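Local coordinates for protein gamma-D-glutamyl-L-lysine dipeptidyl-peptidase (Bacillus cereus ATCC 10987, PDB 3H41) that probably cleaves the bond between gamma-D-glutamate and L-lysine in murein peptides as a cysteine peptidase, releasing the dipeptide L-Ala-gamma-D-Glu during cell wall degradation, at residues Asn194-Trp206 / Ile280-Ile292. Sequence-based numbering, arbitrary orientation.
Sequences NTGKMFLGLPYIW and IHSPRAERSVEII. With DGL (D-glutamic acid), chain C; ALA (alanine), chain B.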
ATOM      1  N   ASN A 194      -4.373   1.091  15.931  1.00 15.46           N
ATOM      2  CA  ASN A 194      -3.639  -0.077  16.308  1.00 13.93           C
ATOM      3  C   ASN A 194      -2.952  -0.656  15.092  1.00 14.29           C
ATOM      4  O   ASN A 194      -1.782  -1.102  15.174  1.00 14.32           O
ATOM      5  CB  ASN A 194      -4.561  -1.087  17.031  1.00 16.76           C
ATOM      6  CG  ASN A 194      -4.756  -0.710  18.486  1.00 20.61           C
ATOM      7  OD1 ASN A 194      -3.847  -0.140  19.106  1.00 22.09           O
ATOM      8  ND2 ASN A 194      -5.948  -0.944  19.012  1.00 22.32           N
ATOM      9  N   THR A 195      -3.640  -0.592  13.955  1.00 15.00           N
ATOM     10  CA  THR A 195      -3.043  -1.008  12.686  1.00 14.03           C
ATOM     11  C   THR A 195      -1.786  -0.200  12.367  1.00 13.51           C
ATOM     12  O   THR A 195      -0.726  -0.751  12.131  1.00 10.79           O
ATOM     13  CB  THR A 195      -4.056  -0.961  11.520  1.00 14.25           C
ATOM     14  OG1 THR A 195      -5.065  -1.972  11.728  1.00 16.44           O
ATOM     15  CG2 THR A 195      -3.348  -1.218  10.172  1.00 15.50           C
ATOM     16  N   GLY A 196      -1.902   1.114  12.409  1.00 12.44           N
ATOM     17  CA  GLY A 196      -0.759   1.994  12.188  1.00 12.73           C
ATOM     18  C   GLY A 196       0.383   1.739  13.113  1.00 12.43           C
ATOM     19  O   GLY A 196       1.542   1.702  12.669  1.00 13.30           O
ATOM     20  N   LYS A 197       0.076   1.569  14.400  1.00 11.44           N
ATOM     21  CA  LYS A 197       1.103   1.271  15.412  1.00 12.71           C
ATOM     22  C   LYS A 197       1.938   0.056  15.147  1.00 13.50           C
ATOM     23  O   LYS A 197       3.119   0.031  15.561  1.00 12.16           O
ATOM     24  CB  LYS A 197       0.522   1.220  16.837  1.00 15.17           C
ATOM     25  CG  LYS A 197       0.034   2.575  17.376  1.00 17.37           C
ATOM     26  CD  LYS A 197      -0.615   2.427  18.754  1.00 18.90           C
ATOM     27  CE  LYS A 197      -0.953   3.759  19.415  1.00 25.99           C
ATOM     28  NZ  LYS A 197      -1.583   3.576  20.792  1.00 26.40           N
HETATM   29  N   MSE A 198       1.382  -0.944  14.445  1.00 11.63           N
HETATM   30  CA  MSE A 198       2.173  -2.122  14.100  1.00 10.89           C
HETATM   31  C   MSE A 198       3.413  -1.764  13.300  1.00 12.01           C
HETATM   32  O   MSE A 198       4.403  -2.513  13.327  1.00 14.30           O
HETATM   33  CB  MSE A 198       1.348  -3.147  13.313  1.00 10.33           C
HETATM   34  CG  MSE A 198       0.097  -3.672  14.064  1.00 15.85           C
HETATM   35 SE   MSE A 198      -0.503  -5.301  13.107  0.75 11.86          SE
HETATM   36  CE  MSE A 198      -0.581  -4.629  11.345  1.00 15.04           C
ATOM     37  N   PHE A 199       3.368  -0.648  12.572  1.00 13.98           N
ATOM     38  CA  PHE A 199       4.441  -0.282  11.656  1.00 14.00           C
ATOM     39  C   PHE A 199       5.440   0.717  12.225  1.00 12.83           C
ATOM     40  O   PHE A 199       6.299   1.147  11.492  1.00 11.57           O
ATOM     41  CB  PHE A 199       3.849   0.303  10.374  1.00 11.93           C
ATOM     42  CG  PHE A 199       2.964  -0.667   9.609  1.00 11.20           C
ATOM     43  CD1 PHE A 199       3.521  -1.597   8.761  1.00  8.55           C
ATOM     44  CD2 PHE A 199       1.614  -0.642   9.763  1.00 12.43           C
ATOM     45  CE1 PHE A 199       2.732  -2.483   8.045  1.00 12.71           C
ATOM     46  CE2 PHE A 199       0.795  -1.567   9.063  1.00 17.66           C
ATOM     47  CZ  PHE A 199       1.358  -2.451   8.195  1.00 16.15           C
ATOM     48  N   LEU A 200       5.309   1.105  13.498  1.00 14.04           N
ATOM     49  CA  LEU A 200       6.210   2.077  14.103  1.00 12.82           C
ATOM     50  C   LEU A 200       7.674   1.657  13.848  1.00 13.44           C
ATOM     51  O   LEU A 200       8.051   0.493  14.053  1.00 12.73           O
ATOM     52  CB  LEU A 200       5.895   2.277  15.615  1.00 12.11           C
ATOM     53  CG  LEU A 200       4.622   3.043  15.993  1.00 16.60           C
ATOM     54  CD1 LEU A 200       4.251   2.819  17.489  1.00  8.94           C
ATOM     55  CD2 LEU A 200       4.766   4.560  15.658  1.00 14.77           C
ATOM     56  N   GLY A 201       8.481   2.565  13.312  1.00 12.17           N
ATOM     57  CA  GLY A 201       9.893   2.243  12.970  1.00 12.69           C
ATOM     58  C   GLY A 201      10.159   1.762  11.560  1.00 14.04           C
ATOM     59  O   GLY A 201      11.318   1.530  11.199  1.00 12.38           O
ATOM     60  N   LEU A 202       9.116   1.594  10.752  1.00 11.57           N
ATOM     61  CA  LEU A 202       9.291   1.186   9.364  1.00 11.27           C
ATOM     62  C   LEU A 202       9.759   2.372   8.529  1.00 11.99           C
ATOM     63  O   LEU A 202       9.039   3.386   8.432  1.00 11.90           O
ATOM     64  CB  LEU A 202       7.990   0.610   8.780  1.00 10.12           C
ATOM     65  CG  LEU A 202       8.004   0.182   7.290  1.00 10.60           C
ATOM     66  CD1 LEU A 202       8.917  -1.044   6.929  1.00 13.57           C
ATOM     67  CD2 LEU A 202       6.508  -0.064   6.811  1.00  9.21           C
ATOM     68  N   PRO A 203      10.948   2.277   7.926  1.00 11.07           N
ATOM     69  CA  PRO A 203      11.436   3.403   7.119  1.00 10.69           C
ATOM     70  C   PRO A 203      10.576   3.758   5.940  1.00 10.90           C
ATOM     71  O   PRO A 203      10.042   2.883   5.238  1.00 12.33           O
ATOM     72  CB  PRO A 203      12.831   2.929   6.671  1.00 12.48           C
ATOM     73  CG  PRO A 203      13.206   1.975   7.717  1.00 12.13           C
ATOM     74  CD  PRO A 203      11.967   1.210   7.947  1.00 13.20           C
ATOM     75  N   TYR A 204      10.437   5.064   5.746  1.00 10.12           N
ATOM     76  CA  TYR A 204       9.715   5.659   4.635  1.00  9.39           C
ATOM     77  C   TYR A 204      10.325   5.341   3.290  1.00 10.29           C
ATOM     78  O   TYR A 204      11.529   5.231   3.174  1.00 11.22           O
ATOM     79  CB  TYR A 204       9.724   7.169   4.853  1.00 10.56           C
ATOM     80  CG  TYR A 204       9.031   8.054   3.830  1.00 12.43           C
ATOM     81  CD1 TYR A 204       9.647   8.387   2.619  1.00 16.13           C
ATOM     82  CD2 TYR A 204       7.799   8.634   4.123  1.00 17.68           C
ATOM     83  CE1 TYR A 204       9.001   9.225   1.697  1.00 13.13           C
ATOM     84  CE2 TYR A 204       7.184   9.497   3.235  1.00 12.41           C
ATOM     85  CZ  TYR A 204       7.779   9.778   2.029  1.00 14.97           C
ATOM     86  OH  TYR A 204       7.130  10.661   1.202  1.00 18.38           O
ATOM     87  N   ILE A 205       9.489   5.177   2.273  1.00 12.47           N
ATOM     88  CA  ILE A 205       9.972   5.212   0.892  1.00 11.63           C
ATOM     89  C   ILE A 205       8.892   5.932   0.052  1.00 11.72           C
ATOM     90  O   ILE A 205       7.715   5.720   0.236  1.00 10.31           O
ATOM     91  CB  ILE A 205      10.342   3.792   0.370  1.00 10.89           C
ATOM     92  CG1 ILE A 205      11.232   3.834  -0.906  1.00 13.16           C
ATOM     93  CG2 ILE A 205       9.106   2.952   0.142  1.00 10.39           C
ATOM     94  CD1 ILE A 205      12.638   4.374  -0.655  1.00 13.12           C
ATOM     95  N   TRP A 206       9.318   6.783  -0.865  1.00 13.65           N
ATOM     96  CA  TRP A 206       8.402   7.433  -1.807  1.00 12.63           C
ATOM     97  C   TRP A 206       7.602   6.392  -2.584  1.00  9.89           C
ATOM     98  O   TRP A 206       8.130   5.385  -3.018  1.00 13.55           O
ATOM     99  CB  TRP A 206       9.189   8.338  -2.745  1.00 11.63           C
ATOM    100  CG  TRP A 206       8.403   9.212  -3.671  1.00 11.17           C
ATOM    101  CD1 TRP A 206       8.377   9.123  -5.032  1.00 12.77           C
ATOM    102  CD2 TRP A 206       7.603  10.348  -3.331  1.00 12.93           C
ATOM    103  NE1 TRP A 206       7.613  10.107  -5.559  1.00 10.75           N
ATOM    104  CE2 TRP A 206       7.138  10.901  -4.544  1.00 13.94           C
ATOM    105  CE3 TRP A 206       7.248  10.961  -2.127  1.00 14.52           C
ATOM    106  CZ2 TRP A 206       6.296  11.999  -4.588  1.00 16.87           C
ATOM    107  CZ3 TRP A 206       6.446  12.084  -2.168  1.00 20.85           C
ATOM    108  CH2 TRP A 206       5.992  12.606  -3.395  1.00 17.17           C
ATOM    109  N   ILE A 280      -0.190   9.967  13.894  1.00 11.60           N
ATOM    110  CA  ILE A 280       0.683   8.938  13.419  1.00 11.29           C
ATOM    111  C   ILE A 280       0.815   9.120  11.907  1.00 10.42           C
ATOM    112  O   ILE A 280      -0.151   9.502  11.266  1.00 12.67           O
ATOM    113  CB  ILE A 280       0.165   7.516  13.809  1.00  9.27           C
ATOM    114  CG1 ILE A 280       1.228   6.464  13.539  1.00 10.77           C
ATOM    115  CG2 ILE A 280      -1.187   7.199  13.134  1.00  9.59           C
ATOM    116  CD1 ILE A 280       0.946   5.056  14.240  1.00 12.71           C
ATOM    117  N   HIS A 281       2.036   8.913  11.381  1.00  9.23           N
ATOM    118  CA  HIS A 281       2.311   9.066   9.963  1.00 10.76           C
ATOM    119  C   HIS A 281       3.576   8.368   9.528  1.00 10.62           C
ATOM    120  O   HIS A 281       4.416   7.955  10.347  1.00 11.40           O
ATOM    121  CB  HIS A 281       2.350  10.586   9.573  1.00 12.10           C
ATOM    122  CG  HIS A 281       3.434  11.391  10.227  1.00 15.15           C
ATOM    123  ND1 HIS A 281       3.612  12.745   9.966  1.00 16.55           N
ATOM    124  CD2 HIS A 281       4.402  11.055  11.121  1.00 14.79           C
ATOM    125  CE1 HIS A 281       4.643  13.189  10.664  1.00 19.43           C
ATOM    126  NE2 HIS A 281       5.124  12.197  11.388  1.00 13.90           N
ATOM    127  N   SER A 282       3.702   8.180   8.218  1.00 13.48           N
ATOM    128  CA  SER A 282       4.985   7.855   7.585  1.00 14.41           C
ATOM    129  C   SER A 282       5.551   9.124   6.928  1.00 18.32           C
ATOM    130  O   SER A 282       5.088   9.524   5.864  1.00 19.01           O
ATOM    131  CB  SER A 282       4.807   6.749   6.554  1.00 12.91           C
ATOM    132  OG  SER A 282       6.084   6.353   6.140  1.00 13.64           O
ATOM    133  N   PRO A 283       6.548   9.775   7.561  1.00 18.11           N
ATOM    134  CA  PRO A 283       6.612  11.236   7.283  1.00 21.86           C
ATOM    135  C   PRO A 283       7.501  11.722   6.150  1.00 17.08           C
ATOM    136  O   PRO A 283       7.089  12.597   5.388  1.00 19.49           O
ATOM    137  CB  PRO A 283       7.106  11.804   8.613  1.00 23.22           C
ATOM    138  CG  PRO A 283       7.938  10.750   9.172  1.00 20.65           C
ATOM    139  CD  PRO A 283       7.320   9.427   8.765  1.00 20.93           C
ATOM    140  N   ARG A 284       8.711  11.177   6.048  1.00 13.40           N
ATOM    141  CA  ARG A 284       9.696  11.603   5.053  0.70 14.39           C
ATOM    142  C   ARG A 284      10.846  10.597   5.051  1.00 14.71           C
ATOM    143  O   ARG A 284      11.006   9.827   6.006  1.00 13.96           O
ATOM    144  CB  ARG A 284      10.225  13.017   5.384  0.70 16.46           C
ATOM    145  CG  ARG A 284      10.918  13.124   6.759  0.70 19.74           C
ATOM    146  CD  ARG A 284      11.562  14.497   7.031  0.70 30.16           C
ATOM    147  NE  ARG A 284      10.662  15.588   6.678  0.70 39.16           N
ATOM    148  CZ  ARG A 284      11.030  16.742   6.118  0.70 48.36           C
ATOM    149  NH1 ARG A 284      12.310  17.000   5.814  0.70 48.54           N
ATOM    150  NH2 ARG A 284      10.098  17.648   5.843  0.70 46.55           N
ATOM    151  N   ALA A 285      11.662  10.615   4.008  1.00 11.43           N
ATOM    152  CA  ALA A 285      12.715   9.617   3.844  1.00 13.02           C
ATOM    153  C   ALA A 285      13.729   9.545   4.990  1.00 13.23           C
ATOM    154  O   ALA A 285      14.330   8.518   5.222  1.00 10.62           O
ATOM    155  CB  ALA A 285      13.448   9.810   2.530  1.00 13.30           C
ATOM    156  N   GLU A 286      13.914  10.664   5.687  1.00 17.31           N
ATOM    157  CA  GLU A 286      14.879  10.716   6.769  1.00 16.30           C
ATOM    158  C   GLU A 286      14.369   9.900   7.952  1.00 17.79           C
ATOM    159  O   GLU A 286      15.123   9.644   8.876  1.00 18.65           O
ATOM    160  CB  GLU A 286      15.129  12.163   7.218  1.00 16.45           C
ATOM    161  CG  GLU A 286      15.921  13.021   6.248  1.00 18.19           C
ATOM    162  CD  GLU A 286      15.114  13.641   5.118  1.00 22.40           C
ATOM    163  OE1 GLU A 286      13.906  13.335   4.930  1.00 21.22           O
ATOM    164  OE2 GLU A 286      15.714  14.425   4.373  1.00 21.59           O
ATOM    165  N   ARG A 287      13.092   9.519   7.944  1.00 15.54           N
ATOM    166  CA  ARG A 287      12.477   8.966   9.123  1.00 18.53           C
ATOM    167  C   ARG A 287      11.648   7.697   8.845  1.00 16.16           C
ATOM    168  O   ARG A 287      11.774   7.074   7.768  1.00 17.22           O
ATOM    169  CB  ARG A 287      11.673  10.069   9.806  1.00 22.88           C
ATOM    170  CG  ARG A 287      12.597  11.279  10.217  1.00 31.42           C
ATOM    171  CD  ARG A 287      12.335  11.812  11.595  1.00 31.68           C
ATOM    172  NE  ARG A 287      11.012  12.414  11.704  1.00 37.14           N
ATOM    173  CZ  ARG A 287      10.668  13.623  11.262  1.00 42.76           C
ATOM    174  NH1 ARG A 287      11.552  14.413  10.645  1.00 41.64           N
ATOM    175  NH2 ARG A 287       9.416  14.052  11.448  1.00 39.66           N
ATOM    176  N   SER A 288      10.904   7.274   9.868  1.00 14.58           N
ATOM    177  CA  SER A 288      10.126   6.051   9.836  1.00 13.33           C
ATOM    178  C   SER A 288       8.752   6.346  10.373  1.00 14.78           C
ATOM    179  O   SER A 288       8.513   7.426  10.938  1.00 13.62           O
ATOM    180  CB  SER A 288      10.760   5.002  10.736  1.00 16.57           C
ATOM    181  OG  SER A 288      12.062   4.713  10.290  1.00 25.73           O
ATOM    182  N   VAL A 289       7.856   5.376  10.235  1.00 14.53           N
ATOM    183  CA  VAL A 289       6.533   5.491  10.834  1.00 11.98           C
ATOM    184  C   VAL A 289       6.707   5.868  12.319  1.00 11.94           C
ATOM    185  O   VAL A 289       7.428   5.198  13.089  1.00 10.60           O
ATOM    186  CB  VAL A 289       5.690   4.215  10.689  1.00 12.78           C
ATOM    187  CG1 VAL A 289       4.386   4.369  11.473  1.00  8.95           C
ATOM    188  CG2 VAL A 289       5.410   3.936   9.189  1.00 14.13           C
ATOM    189  N   GLU A 290       6.013   6.923  12.711  1.00 11.48           N
ATOM    190  CA  GLU A 290       6.226   7.547  14.003  1.00 13.24           C
ATOM    191  C   GLU A 290       4.984   8.263  14.497  1.00 12.85           C
ATOM    192  O   GLU A 290       4.088   8.624  13.718  1.00 12.64           O
ATOM    193  CB  GLU A 290       7.330   8.596  13.881  1.00 12.42           C
ATOM    194  CG  GLU A 290       6.890   9.836  13.071  1.00 12.17           C
ATOM    195  CD  GLU A 290       8.001  10.902  12.891  1.00 21.08           C
ATOM    196  OE1 GLU A 290       9.194  10.578  13.097  1.00 17.53           O
ATOM    197  OE2 GLU A 290       7.657  12.061  12.536  1.00 15.91           O
ATOM    198  N   ILE A 291       4.984   8.544  15.800  1.00 11.84           N
ATOM    199  CA  ILE A 291       3.935   9.317  16.434  1.00 10.51           C
ATOM    200  C   ILE A 291       4.534  10.643  16.925  1.00 12.58           C
ATOM    201  O   ILE A 291       5.524  10.643  17.660  1.00 10.78           O
ATOM    202  CB  ILE A 291       3.319   8.528  17.622  1.00 16.13           C
ATOM    203  CG1 ILE A 291       2.412   7.390  17.119  1.00 14.81           C
ATOM    204  CG2 ILE A 291       2.576   9.440  18.566  1.00 13.13           C
ATOM    205  CD1 ILE A 291       2.030   6.364  18.170  1.00 17.01           C
ATOM    206  N   ILE A 292       3.935  11.757  16.549  1.00 12.37           N
ATOM    207  CA  ILE A 292       4.387  13.094  16.976  1.00 13.63           C
ATOM    208  C   ILE A 292       3.204  14.015  17.302  1.00 15.72           C
ATOM    209  O   ILE A 292       2.051  13.744  16.922  1.00 14.43           O
ATOM    210  CB  ILE A 292       5.311  13.807  15.921  1.00 14.30           C
ATOM    211  CG1 ILE A 292       4.592  14.055  14.599  1.00 20.45           C
ATOM    212  CG2 ILE A 292       6.615  13.048  15.701  1.00 18.77           C
ATOM    213  CD1 ILE A 292       5.393  14.965  13.659  1.00 15.98           C
TER
HETATM  214  N   DGL C 502       2.830  10.597  -2.851  1.00 24.22           N
HETATM  215  CA  DGL C 502       2.745  11.914  -2.214  1.00 23.96           C
HETATM  216  C   DGL C 502       1.328  12.397  -2.138  1.00 23.96           C
HETATM  217  O   DGL C 502       1.057  13.606  -2.130  1.00 25.21           O
HETATM  218  CB  DGL C 502       3.364  11.855  -0.808  1.00 24.81           C
HETATM  219  CG  DGL C 502       3.476  13.225  -0.111  1.00 27.78           C
HETATM  220  CD  DGL C 502       4.032  14.361  -0.968  1.00 37.79           C
HETATM  221  OE1 DGL C 502       5.195  14.732  -0.726  1.00 32.93           O
HETATM  222  OE2 DGL C 502       3.326  14.931  -1.845  1.00 35.20           O
HETATM  223  OXT DGL C 502       0.405  11.581  -2.020  1.00 17.13           O
HETATM  224  N   ALA B 501       1.719   8.831  -5.890  1.00 19.96           N
HETATM  225  CA  ALA B 501       2.715   9.073  -4.755  1.00 24.53           C
HETATM  226  C   ALA B 501       2.493  10.446  -4.132  1.00 24.79           C
HETATM  227  O   ALA B 501       2.024  11.371  -4.810  1.00 22.52           O
HETATM  228  CB  ALA B 501       4.152   8.985  -5.263  1.00 24.67           C
HETATM  229  O   HOH W   1      13.478   2.786  12.012  1.00 40.30           O
HETATM  230  O   HOH W   2       7.013   3.613   6.204  1.00 12.39           O
HETATM  231  O   HOH W   3      13.727   5.870   4.802  1.00 13.96           O
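In the NlpC/P60 catalytic domain, the loop leaving helix 189-197 pairs with the hairpin loop joining strands 278-281 and 290-293, and Y204 lies against that loop beside the active site. A chi1 of 180° swings the Y204 ring out toward the R284-A285 peptide, on which it lies flat: A285 N is 3.3 Å from Y204 CD1, while S282 O comes to the ring edge. A flat aromatic suits a peptide plane, and Y204 OH hydrogen-bonds the oxidised cysteine at position 216, the probable nucleophile. Nearby, one face of W206 carries ALA CB and DGL N of the bound dipeptide. Three backbone bonds join the loops: G201 N to V289 O (2.8 Å), V289 N to L202 O and Y204 N to R287 O. G201 takes the third position of the type II turn F199-L202, where its phi of 92° suits glycine. Branched V289 straddles F199 O with its two methyls, CB 3.2 Å from that oxygen, and L200 CD2 packs on I291 CG1 at 4.0 Å. R287 grips E290 side-on through NE and NH2, fixing the carboxylate that NE2 of H281, probably an active-site residue, meets at E290 OE2 (2.8 Å). Loop pairing and histidine site thus share R287.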